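Uncharacterized protein (Legionella pneumophila subsp. pneumophila, PDB 5T2X) is of unknown function but belongs to the DUF5630 family and has an all-helical fold with no beta strand. Local coordinates at residues N29-A34 with T57-E62; I68-L73 with F83-P88; Q74-E79 with K96-Y101. All coordinates share one frame; numbering follows the deposited sequence.

Contact 1: residues N29-A34 with T57-E62; sequences NNFARA and TDFCEE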
loop_
_atom_site.group_PDB
_atom_site.type_symbol
_atom_site.label_atom_id
_atom_site.label_comp_id
_atom_site.label_asym_id
_atom_site.label_seq_id
_atom_site.Cartn_x
_atom_site.Cartn_y
_atom_site.Cartn_z
ATOM N N ASN A 29 3.072 34.454 -6.760
ATOM C CA ASN A 29 2.495 34.356 -5.421
ATOM C C ASN A 29 0.977 34.526 -5.418
ATOM O O ASN A 29 0.391 34.875 -4.388
ATOM C CB ASN A 29 3.144 35.357 -4.459
ATOM C CG ASN A 29 4.649 35.189 -4.376
ATOM O OD1 ASN A 29 5.402 36.131 -4.618
ATOM N ND2 ASN A 29 5.095 33.984 -4.039
ATOM N N ASN A 30 0.322 34.278 -6.552
ATOM C CA ASN A 30 -1.140 34.211 -6.606
ATOM C C ASN A 30 -1.582 32.788 -6.261
ATOM O O ASN A 30 -2.097 32.034 -7.089
ATOM C CB ASN A 30 -1.648 34.645 -7.975
ATOM C CG ASN A 30 -1.585 36.147 -8.174
ATOM O OD1 ASN A 30 -2.408 36.888 -7.637
ATOM N ND2 ASN A 30 -0.613 36.603 -8.956
ATOM N N PHE A 31 -1.362 32.429 -4.994
ATOM C CA PHE A 31 -1.598 31.055 -4.561
ATOM C C PHE A 31 -3.079 30.702 -4.610
ATOM O O PHE A 31 -3.444 29.600 -5.038
ATOM C CB PHE A 31 -1.042 30.846 -3.155
ATOM C CG PHE A 31 0.413 31.188 -3.023
ATOM C CD1 PHE A 31 1.369 30.487 -3.738
ATOM C CD2 PHE A 31 0.825 32.209 -2.183
ATOM C CE1 PHE A 31 2.710 30.798 -3.621
ATOM C CE2 PHE A 31 2.165 32.524 -2.061
ATOM C CZ PHE A 31 3.108 31.817 -2.781
ATOM N N ALA A 32 -3.946 31.619 -4.175
ATOM C CA ALA A 32 -5.379 31.347 -4.207
ATOM C C ALA A 32 -5.887 31.189 -5.632
ATOM O O ALA A 32 -6.810 30.405 -5.876
ATOM C CB ALA A 32 -6.145 32.459 -3.489
ATOM N N ARG A 33 -5.298 31.915 -6.583
ATOM C CA ARG A 33 -5.732 31.801 -7.970
ATOM C C ARG A 33 -5.234 30.504 -8.598
ATOM O O ARG A 33 -5.965 29.852 -9.353
ATOM C CB ARG A 33 -5.250 33.013 -8.765
ATOM C CG ARG A 33 -5.949 33.206 -10.094
ATOM C CD ARG A 33 -5.424 34.443 -10.798
ATOM N NE ARG A 33 -5.520 35.629 -9.953
ATOM C CZ ARG A 33 -5.004 36.812 -10.268
ATOM N NH1 ARG A 33 -4.351 36.968 -11.411
ATOM N NH2 ARG A 33 -5.137 37.838 -9.439
ATOM N N ALA A 34 -3.992 30.116 -8.296
ATOM C CA ALA A 34 -3.475 28.843 -8.787
ATOM C C ALA A 34 -4.217 27.671 -8.162
ATOM O O ALA A 34 -4.538 26.692 -8.846
ATOM C CB ALA A 34 -1.978 28.739 -8.502
ATOM N N THR A 57 4.046 20.481 -8.438
ATOM C CA THR A 57 4.029 19.400 -7.454
ATOM C C THR A 57 4.488 19.883 -6.083
ATOM O O THR A 57 3.935 19.464 -5.060
ATOM C CB THR A 57 4.884 18.224 -7.934
ATOM O OG1 THR A 57 4.897 17.202 -6.930
ATOM C CG2 THR A 57 6.313 18.660 -8.229
ATOM N N ASP A 58 5.488 20.768 -6.034
ATOM C CA ASP A 58 5.921 21.305 -4.748
ATOM C C ASP A 58 4.811 22.117 -4.097
ATOM O O ASP A 58 4.604 22.040 -2.880
ATOM C CB ASP A 58 7.178 22.158 -4.924
ATOM C CG ASP A 58 8.370 21.350 -5.397
ATOM O OD1 ASP A 58 8.338 20.107 -5.275
ATOM O OD2 ASP A 58 9.345 21.961 -5.884
ATOM N N PHE A 59 4.079 22.895 -4.896
ATOM C CA PHE A 59 2.952 23.656 -4.368
ATOM C C PHE A 59 1.837 22.732 -3.895
ATOM O O PHE A 59 1.194 22.997 -2.873
ATOM C CB PHE A 59 2.442 24.624 -5.437
ATOM C CG PHE A 59 1.248 25.430 -5.015
ATOM C CD1 PHE A 59 1.381 26.465 -4.104
ATOM C CD2 PHE A 59 -0.004 25.166 -5.546
ATOM C CE1 PHE A 59 0.283 27.212 -3.718
ATOM C CE2 PHE A 59 -1.105 25.911 -5.166
ATOM C CZ PHE A 59 -0.961 26.936 -4.251
ATOM N N CYS A 60 1.601 21.635 -4.619
ATOM C CA CYS A 60 0.534 20.703 -4.278
ATOM C C CYS A 60 0.892 19.772 -3.129
ATOM O O CYS A 60 0.018 19.039 -2.653
ATOM C CB CYS A 60 0.147 19.874 -5.507
ATOM S SG CYS A 60 -0.689 20.816 -6.808
ATOM N N GLU A 61 2.142 19.773 -2.672
ATOM C CA GLU A 61 2.552 18.951 -1.543
ATOM C C GLU A 61 2.626 19.731 -0.238
ATOM O O GLU A 61 2.887 19.133 0.810
ATOM C CB GLU A 61 3.908 18.292 -1.827
ATOM C CG GLU A 61 3.867 17.222 -2.909
ATOM C CD GLU A 61 2.881 16.112 -2.601
ATOM O OE1 GLU A 61 2.728 15.760 -1.412
ATOM O OE2 GLU A 61 2.255 15.593 -3.549
ATOM N N GLU A 62 2.409 21.042 -0.276
ATOM C CA GLU A 62 2.395 21.835 0.942
ATOM C C GLU A 62 1.126 21.552 1.745
ATOM O O GLU A 62 0.155 20.976 1.246
ATOM C CB GLU A 62 2.507 23.324 0.612
ATOM C CG GLU A 62 3.816 23.696 -0.071
ATOM C CD GLU A 62 3.854 25.137 -0.535
ATOM O OE1 GLU A 62 2.863 25.863 -0.312
ATOM O OE2 GLU A 62 4.876 25.546 -1.126
#
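Phe31 and Phe59 form an aromatic pair that joins two helix ends in the N-terminal part of this all-helical fold: the first turn of helix 31-40 and the last turn of helix 54-60. Their CA atoms lie 8.7 Å apart, and the side chains fill that gap without any hydrogen bond across it. The rings meet at their borders, centroids 5.8 Å apart and planes only 15° from parallel, but displaced so far that no face is covered, so this is not a stack. The shortest approach is Phe31 CD1 to Phe59 CE1, 3.5 Å. Phe59 reaches across because its CG is anti to the backbone N (chi1 178°), on a CB that already points at helix 31-40. Its CZ also approaches the backbone, 3.7 Å from Phe31 O. Just before this point the chain leaves helix 15-27 through a Schellman motif: Asn29, with positive phi, sits at C-prime, Asn30 N bonds to Leu25 O and Asn29 N to Ile26 O. Ile26, just before the turn, and Leu38, further along helix 31-40, also touch Phe59, so helices 15-27 and 31-40 both pack on its side chain. Ala34, three residues on from Phe31, makes a looser apolar contact with the same ring, its CB 4.5 Å from Phe59 CE2.

Contact 2: residues I68-L73 with F83-P88; sequences IWRTHL and FEEYPP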
loop_
_atom_site.group_PDB
_atom_site.type_symbol
_atom_site.label_atom_id
_atom_site.label_comp_id
_atom_site.label_asym_id
_atom_site.label_seq_id
_atom_site.Cartn_x
_atom_site.Cartn_y
_atom_site.Cartn_z
ATOM N N ILE A 68 -6.944 19.999 -1.735
ATOM C CA ILE A 68 -7.083 19.666 -3.148
ATOM C C ILE A 68 -7.190 18.159 -3.324
ATOM O O ILE A 68 -8.019 17.663 -4.098
ATOM C CB ILE A 68 -5.904 20.245 -3.952
ATOM C CG1 ILE A 68 -5.861 21.770 -3.828
ATOM C CG2 ILE A 68 -5.990 19.817 -5.412
ATOM C CD1 ILE A 68 -4.710 22.409 -4.576
ATOM N N TRP A 69 -6.367 17.405 -2.593
ATOM C CA TRP A 69 -6.372 15.953 -2.710
ATOM C C TRP A 69 -7.548 15.329 -1.967
ATOM O O TRP A 69 -8.104 14.324 -2.423
ATOM C CB TRP A 69 -5.048 15.386 -2.198
ATOM C CG TRP A 69 -3.852 15.963 -2.897
ATOM C CD1 TRP A 69 -2.979 16.888 -2.402
ATOM C CD2 TRP A 69 -3.405 15.660 -4.224
ATOM N NE1 TRP A 69 -2.013 17.175 -3.336
ATOM C CE2 TRP A 69 -2.254 16.436 -4.465
ATOM C CE3 TRP A 69 -3.866 14.808 -5.233
ATOM C CZ2 TRP A 69 -1.556 16.383 -5.670
ATOM C CZ3 TRP A 69 -3.173 14.758 -6.428
ATOM C CH2 TRP A 69 -2.031 15.541 -6.637
ATOM N N ARG A 70 -7.938 15.903 -0.823
ATOM C CA ARG A 70 -9.053 15.346 -0.064
ATOM C C ARG A 70 -10.356 15.426 -0.843
ATOM O O ARG A 70 -11.206 14.536 -0.721
ATOM C CB ARG A 70 -9.198 16.064 1.278
ATOM C CG ARG A 70 -8.090 15.750 2.257
ATOM C CD ARG A 70 -8.468 16.139 3.675
ATOM N NE ARG A 70 -7.396 15.800 4.604
ATOM C CZ ARG A 70 -6.371 16.601 4.878
ATOM N NH1 ARG A 70 -6.287 17.788 4.296
ATOM N NH2 ARG A 70 -5.434 16.215 5.733
ATOM N N THR A 71 -10.533 16.480 -1.643
ATOM C CA THR A 71 -11.705 16.560 -2.507
ATOM C C THR A 71 -11.745 15.390 -3.480
ATOM O O THR A 71 -12.797 14.770 -3.678
ATOM C CB THR A 71 -11.710 17.891 -3.262
ATOM O OG1 THR A 71 -11.795 18.972 -2.324
ATOM C CG2 THR A 71 -12.890 17.960 -4.221
ATOM N N HIS A 72 -10.602 15.060 -4.087
ATOM C CA HIS A 72 -10.546 13.905 -4.976
ATOM C C HIS A 72 -10.690 12.602 -4.201
ATOM O O HIS A 72 -11.308 11.649 -4.688
ATOM C CB HIS A 72 -9.244 13.917 -5.775
ATOM C CG HIS A 72 -9.168 15.017 -6.786
ATOM N ND1 HIS A 72 -9.948 15.037 -7.922
ATOM C CD2 HIS A 72 -8.402 16.132 -6.836
ATOM C CE1 HIS A 72 -9.668 16.119 -8.626
ATOM N NE2 HIS A 72 -8.733 16.801 -7.989
ATOM N N LEU A 73 -10.122 12.537 -2.993
ATOM C CA LEU A 73 -10.274 11.340 -2.172
ATOM C C LEU A 73 -11.735 11.102 -1.818
ATOM O O LEU A 73 -12.213 9.961 -1.851
ATOM C CB LEU A 73 -9.432 11.458 -0.901
ATOM C CG LEU A 73 -9.503 10.264 0.056
ATOM C CD1 LEU A 73 -8.879 9.031 -0.581
ATOM C CD2 LEU A 73 -8.827 10.587 1.377
ATOM N N PHE A 83 -12.846 5.884 1.963
ATOM C CA PHE A 83 -11.426 5.805 2.272
ATOM C C PHE A 83 -11.097 6.655 3.493
ATOM O O PHE A 83 -11.717 7.691 3.745
ATOM C CB PHE A 83 -10.587 6.265 1.078
ATOM C CG PHE A 83 -10.614 5.315 -0.087
ATOM C CD1 PHE A 83 -11.494 5.510 -1.137
ATOM C CD2 PHE A 83 -9.755 4.230 -0.129
ATOM C CE1 PHE A 83 -11.518 4.638 -2.211
ATOM C CE2 PHE A 83 -9.776 3.354 -1.198
ATOM C CZ PHE A 83 -10.657 3.559 -2.240
ATOM N N GLU A 84 -10.108 6.201 4.257
ATOM C CA GLU A 84 -9.648 6.906 5.442
ATOM C C GLU A 84 -8.157 7.185 5.320
ATOM O O GLU A 84 -7.415 6.426 4.691
ATOM C CB GLU A 84 -9.934 6.100 6.717
ATOM C CG GLU A 84 -11.401 5.739 6.904
ATOM C CD GLU A 84 -11.663 4.992 8.199
ATOM O OE1 GLU A 84 -10.763 4.961 9.064
ATOM O OE2 GLU A 84 -12.771 4.435 8.349
ATOM N N GLU A 85 -7.725 8.286 5.924
ATOM C CA GLU A 85 -6.330 8.692 5.900
ATOM C C GLU A 85 -5.621 8.210 7.159
ATOM O O GLU A 85 -6.215 8.134 8.237
ATOM C CB GLU A 85 -6.205 10.212 5.785
ATOM C CG GLU A 85 -7.046 10.824 4.679
ATOM C CD GLU A 85 -6.993 12.339 4.680
ATOM O OE1 GLU A 85 -5.913 12.897 4.964
ATOM O OE2 GLU A 85 -8.036 12.972 4.406
ATOM N N TYR A 86 -4.334 7.882 7.008
ATOM C CA TYR A 86 -3.514 7.483 8.143
ATOM C C TYR A 86 -2.050 7.613 7.763
ATOM O O TYR A 86 -1.686 7.265 6.632
ATOM C CB TYR A 86 -3.822 6.049 8.589
ATOM C CG TYR A 86 -3.676 4.999 7.508
ATOM C CD1 TYR A 86 -2.483 4.306 7.341
ATOM C CD2 TYR A 86 -4.736 4.690 6.666
ATOM C CE1 TYR A 86 -2.346 3.344 6.358
ATOM C CE2 TYR A 86 -4.609 3.730 5.680
ATOM C CZ TYR A 86 -3.414 3.059 5.532
ATOM O OH TYR A 86 -3.284 2.101 4.552
ATOM N N PRO A 87 -1.199 8.109 8.656
ATOM C CA PRO A 87 0.232 8.222 8.347
ATOM C C PRO A 87 0.871 6.848 8.250
ATOM O O PRO A 87 0.263 5.845 8.653
ATOM C CB PRO A 87 0.782 9.021 9.540
ATOM C CG PRO A 87 -0.167 8.750 10.639
ATOM C CD PRO A 87 -1.517 8.616 10.000
ATOM N N PRO A 88 2.111 6.751 7.733
ATOM C CA PRO A 88 3.015 7.825 7.296
ATOM C C PRO A 88 2.732 8.395 5.902
ATOM O O PRO A 88 3.398 9.350 5.502
ATOM C CB PRO A 88 4.384 7.144 7.321
ATOM C CG PRO A 88 4.084 5.725 7.010
ATOM C CD PRO A 88 2.756 5.429 7.652
#
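Leu73 and Glu85 have the most surface buried here, with Phe83 next, and together they lay the extended segment 83-88 against one side of helix 66-76. Leu73 is the apolar centre. A trans chi1 swings the leucine's fork out from the helix and spreads its two methyl branches over different residues of the facing segment. CD1 meets the root of the Phe83 side chain, 3.6 Å from Phe83 CB, and reaches the ring only obliquely. CD2 rests on the aliphatic part of Glu85, 3.8 Å from its CG. Glu85 therefore serves two purposes: its methylene covers the leucine while its extended chain carries the carboxylate on to Arg70, almost one helical turn earlier. Arg70 NE donates to Glu85 OE2 at 2.9 Å, the hydrogen bond of a salt bridge. OE2 receives it through the syn lone pair and lies at the edge of the guanidinium, tilted 19° out of its plane. The N-H...O angle is a bent 132°, and the guanidinium and carboxylate planes are 30° apart. Glu85 OE1 is more distant, 3.3 Å from Arg70 NE, so the pairing rests on NE and OE2. The two side chains cross at about a right angle, and the aliphatic CD of Arg70 comes within 3.3 Å of Glu85 OE2. Beyond the contact, Phe83 packs on Ile98 and Arg70 on Val91, both of helix 91-111, while Glu84 and Tyr86 turn to helix 211-220. The loop is thus held between helix 66-76, the long helix that follows it, and a helix from much later in the chain.

Contact 3: residues Q74-E79 with K96-Y101; sequences QNFNEE and KGIYFY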
loop_
_atom_site.group_PDB
_atom_site.type_symbol
_atom_site.label_atom_id
_atom_site.label_comp_id
_atom_site.label_asym_id
_atom_site.label_seq_id
_atom_site.Cartn_x
_atom_site.Cartn_y
_atom_site.Cartn_z
ATOM N N GLN A 74 -12.463 12.168 -1.480
ATOM C CA GLN A 74 -13.874 12.032 -1.141
ATOM C C GLN A 74 -14.732 11.695 -2.354
ATOM O O GLN A 74 -15.853 11.205 -2.185
ATOM C CB GLN A 74 -14.372 13.312 -0.470
ATOM C CG GLN A 74 -13.795 13.525 0.925
ATOM C CD GLN A 74 -14.037 14.922 1.458
ATOM O OE1 GLN A 74 -14.296 15.856 0.698
ATOM N NE2 GLN A 74 -13.951 15.074 2.776
ATOM N N ASN A 75 -14.233 11.939 -3.567
ATOM C CA ASN A 75 -14.963 11.519 -4.759
ATOM C C ASN A 75 -14.873 10.014 -4.972
ATOM O O ASN A 75 -15.756 9.428 -5.611
ATOM C CB ASN A 75 -14.443 12.261 -5.990
ATOM C CG ASN A 75 -14.937 13.693 -6.059
ATOM O OD1 ASN A 75 -14.150 14.628 -6.217
ATOM N ND2 ASN A 75 -16.246 13.873 -5.940
ATOM N N PHE A 76 -13.820 9.373 -4.457
ATOM C CA PHE A 76 -13.714 7.922 -4.555
ATOM C C PHE A 76 -14.653 7.207 -3.593
ATOM O O PHE A 76 -14.936 6.020 -3.791
ATOM C CB PHE A 76 -12.276 7.468 -4.287
ATOM C CG PHE A 76 -11.325 7.758 -5.413
ATOM C CD1 PHE A 76 -11.487 7.152 -6.647
ATOM C CD2 PHE A 76 -10.256 8.619 -5.228
ATOM C CE1 PHE A 76 -10.611 7.412 -7.683
ATOM C CE2 PHE A 76 -9.375 8.882 -6.260
ATOM C CZ PHE A 76 -9.553 8.278 -7.489
ATOM N N ASN A 77 -15.137 7.895 -2.563
ATOM C CA ASN A 77 -15.974 7.253 -1.561
ATOM C C ASN A 77 -17.326 6.868 -2.147
ATOM O O ASN A 77 -17.931 7.623 -2.914
ATOM C CB ASN A 77 -16.165 8.177 -0.359
ATOM C CG ASN A 77 -14.866 8.466 0.364
ATOM O OD1 ASN A 77 -13.913 7.689 0.285
ATOM N ND2 ASN A 77 -14.820 9.585 1.078
ATOM N N GLU A 78 -17.796 5.684 -1.773
ATOM C CA GLU A 78 -19.053 5.129 -2.240
ATOM C C GLU A 78 -20.105 5.247 -1.133
ATOM O O GLU A 78 -19.928 5.997 -0.165
ATOM C CB GLU A 78 -18.818 3.687 -2.697
ATOM C CG GLU A 78 -17.840 3.568 -3.859
ATOM C CD GLU A 78 -17.213 2.191 -3.960
ATOM O OE1 GLU A 78 -17.271 1.436 -2.967
ATOM O OE2 GLU A 78 -16.660 1.864 -5.030
ATOM N N GLU A 79 -21.205 4.501 -1.263
ATOM C CA GLU A 79 -22.291 4.611 -0.295
ATOM C C GLU A 79 -21.937 3.914 1.011
ATOM O O GLU A 79 -22.065 4.498 2.093
ATOM C CB GLU A 79 -23.580 4.037 -0.887
ATOM C CG GLU A 79 -24.842 4.444 -0.140
ATOM C CD GLU A 79 -26.094 3.825 -0.733
ATOM O OE1 GLU A 79 -26.083 2.607 -1.007
ATOM O OE2 GLU A 79 -27.088 4.555 -0.932
ATOM N N LYS A 96 -3.087 9.520 -5.387
ATOM C CA LYS A 96 -2.365 9.058 -6.569
ATOM C C LYS A 96 -2.276 7.538 -6.597
ATOM O O LYS A 96 -2.420 6.920 -7.659
ATOM C CB LYS A 96 -0.966 9.670 -6.613
ATOM C CG LYS A 96 -0.929 11.172 -6.817
ATOM C CD LYS A 96 0.507 11.665 -6.774
ATOM C CE LYS A 96 0.588 13.178 -6.837
ATOM N NZ LYS A 96 1.993 13.645 -6.676
ATOM N N GLY A 97 -2.040 6.919 -5.439
ATOM C CA GLY A 97 -1.965 5.468 -5.389
ATOM C C GLY A 97 -3.273 4.804 -5.768
ATOM O O GLY A 97 -3.285 3.795 -6.479
ATOM N N ILE A 98 -4.393 5.361 -5.303
ATOM C CA ILE A 98 -5.699 4.822 -5.670
ATOM C C ILE A 98 -5.968 5.038 -7.153
ATOM O O ILE A 98 -6.474 4.145 -7.843
ATOM C CB ILE A 98 -6.799 5.453 -4.797
ATOM C CG1 ILE A 98 -6.653 5.003 -3.344
ATOM C CG2 ILE A 98 -8.181 5.105 -5.333
ATOM C CD1 ILE A 98 -7.506 5.801 -2.379
ATOM N N TYR A 99 -5.627 6.223 -7.668
ATOM C CA TYR A 99 -5.883 6.522 -9.073
ATOM C C TYR A 99 -5.081 5.604 -9.988
ATOM O O TYR A 99 -5.632 4.994 -10.913
ATOM C CB TYR A 99 -5.560 7.988 -9.368
ATOM C CG TYR A 99 -5.528 8.308 -10.845
ATOM C CD1 TYR A 99 -6.700 8.562 -11.547
ATOM C CD2 TYR A 99 -4.325 8.346 -11.542
ATOM C CE1 TYR A 99 -6.675 8.848 -12.901
ATOM C CE2 TYR A 99 -4.290 8.631 -12.893
ATOM C CZ TYR A 99 -5.467 8.881 -13.567
ATOM O OH TYR A 99 -5.432 9.165 -14.911
ATOM N N PHE A 100 -3.773 5.500 -9.748
ATOM C CA PHE A 100 -2.932 4.657 -10.593
ATOM C C PHE A 100 -3.341 3.193 -10.507
ATOM O O PHE A 100 -3.244 2.464 -11.500
ATOM C CB PHE A 100 -1.462 4.826 -10.209
ATOM C CG PHE A 100 -0.862 6.129 -10.660
ATOM C CD1 PHE A 100 -1.157 6.646 -11.911
ATOM C CD2 PHE A 100 -0.006 6.839 -9.832
ATOM C CE1 PHE A 100 -0.605 7.843 -12.330
ATOM C CE2 PHE A 100 0.547 8.038 -10.244
ATOM C CZ PHE A 100 0.247 8.540 -11.495
ATOM N N TYR A 101 -3.805 2.745 -9.339
ATOM C CA TYR A 101 -4.288 1.373 -9.232
ATOM C C TYR A 101 -5.581 1.187 -10.016
ATOM O O TYR A 101 -5.796 0.135 -10.627
ATOM C CB TYR A 101 -4.485 0.986 -7.768
ATOM C CG TYR A 101 -4.863 -0.466 -7.589
ATOM C CD1 TYR A 101 -3.901 -1.465 -7.651
ATOM C CD2 TYR A 101 -6.183 -0.840 -7.370
ATOM C CE1 TYR A 101 -4.240 -2.797 -7.495
ATOM C CE2 TYR A 101 -6.532 -2.169 -7.213
ATOM C CZ TYR A 101 -5.557 -3.142 -7.275
ATOM O OH TYR A 101 -5.900 -4.465 -7.119
#
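Phe76, in the weakly bonded part of helix 66-76, and Ile98, inside helix 91-111, bring the two backbones nearest, with 8.7 Å between their CA atoms. What fills this gap in the helix-helix interface is a CH-pi contact of nearly perfect centring. Ile98 CG2 stands over one face of the Phe76 ring, 3.9 Å from its centroid and 1° off the ring normal. All six ring carbons are consequently about equally distant from that methyl. CG2 gets there by taking the branch position across from the backbone N, on a CB pointing at the opposite helix. The two side chains run alongside each other in opposite senses. Phe83, from the loop between these helices, touches Phe76, and Leu73 packs on Ile98, while Leu43 of helix 43-52 lies against Phe76. Tyr99 takes part through the base of its side chain; its ring leads away toward helix 43-52, where its OH is hydrogen-bonded to Thr44 OG1. The far end of the phenylalanine ring completes the contact in a looser fit, with Phe76 CZ 4.4 Å from Tyr99 CB.

In the fold
From the N terminus, contact 1 comes first: it closes a mainly helical loop of 22 residues and ties helix 31-40 to helix 54-60. It is complete before the other two begin, its centre about 18 Å from that of contact 2. Cys60 O reaches the next helix, 2.8 Å from Trp69 NE1, a probable hydrogen bond. Contact 2 closes a link of 9 residues and contact 3 one of 16; they share helix 66-76 and cross, since segment 83-88 falls between the two halves of contact 3, with centres about 9 Å apart. A probable hydrogen bond from Phe83 N to Asn77 OD1, 2.7 Å, joins them. Together they fold the loop and helix 91-111 back onto helix 66-76.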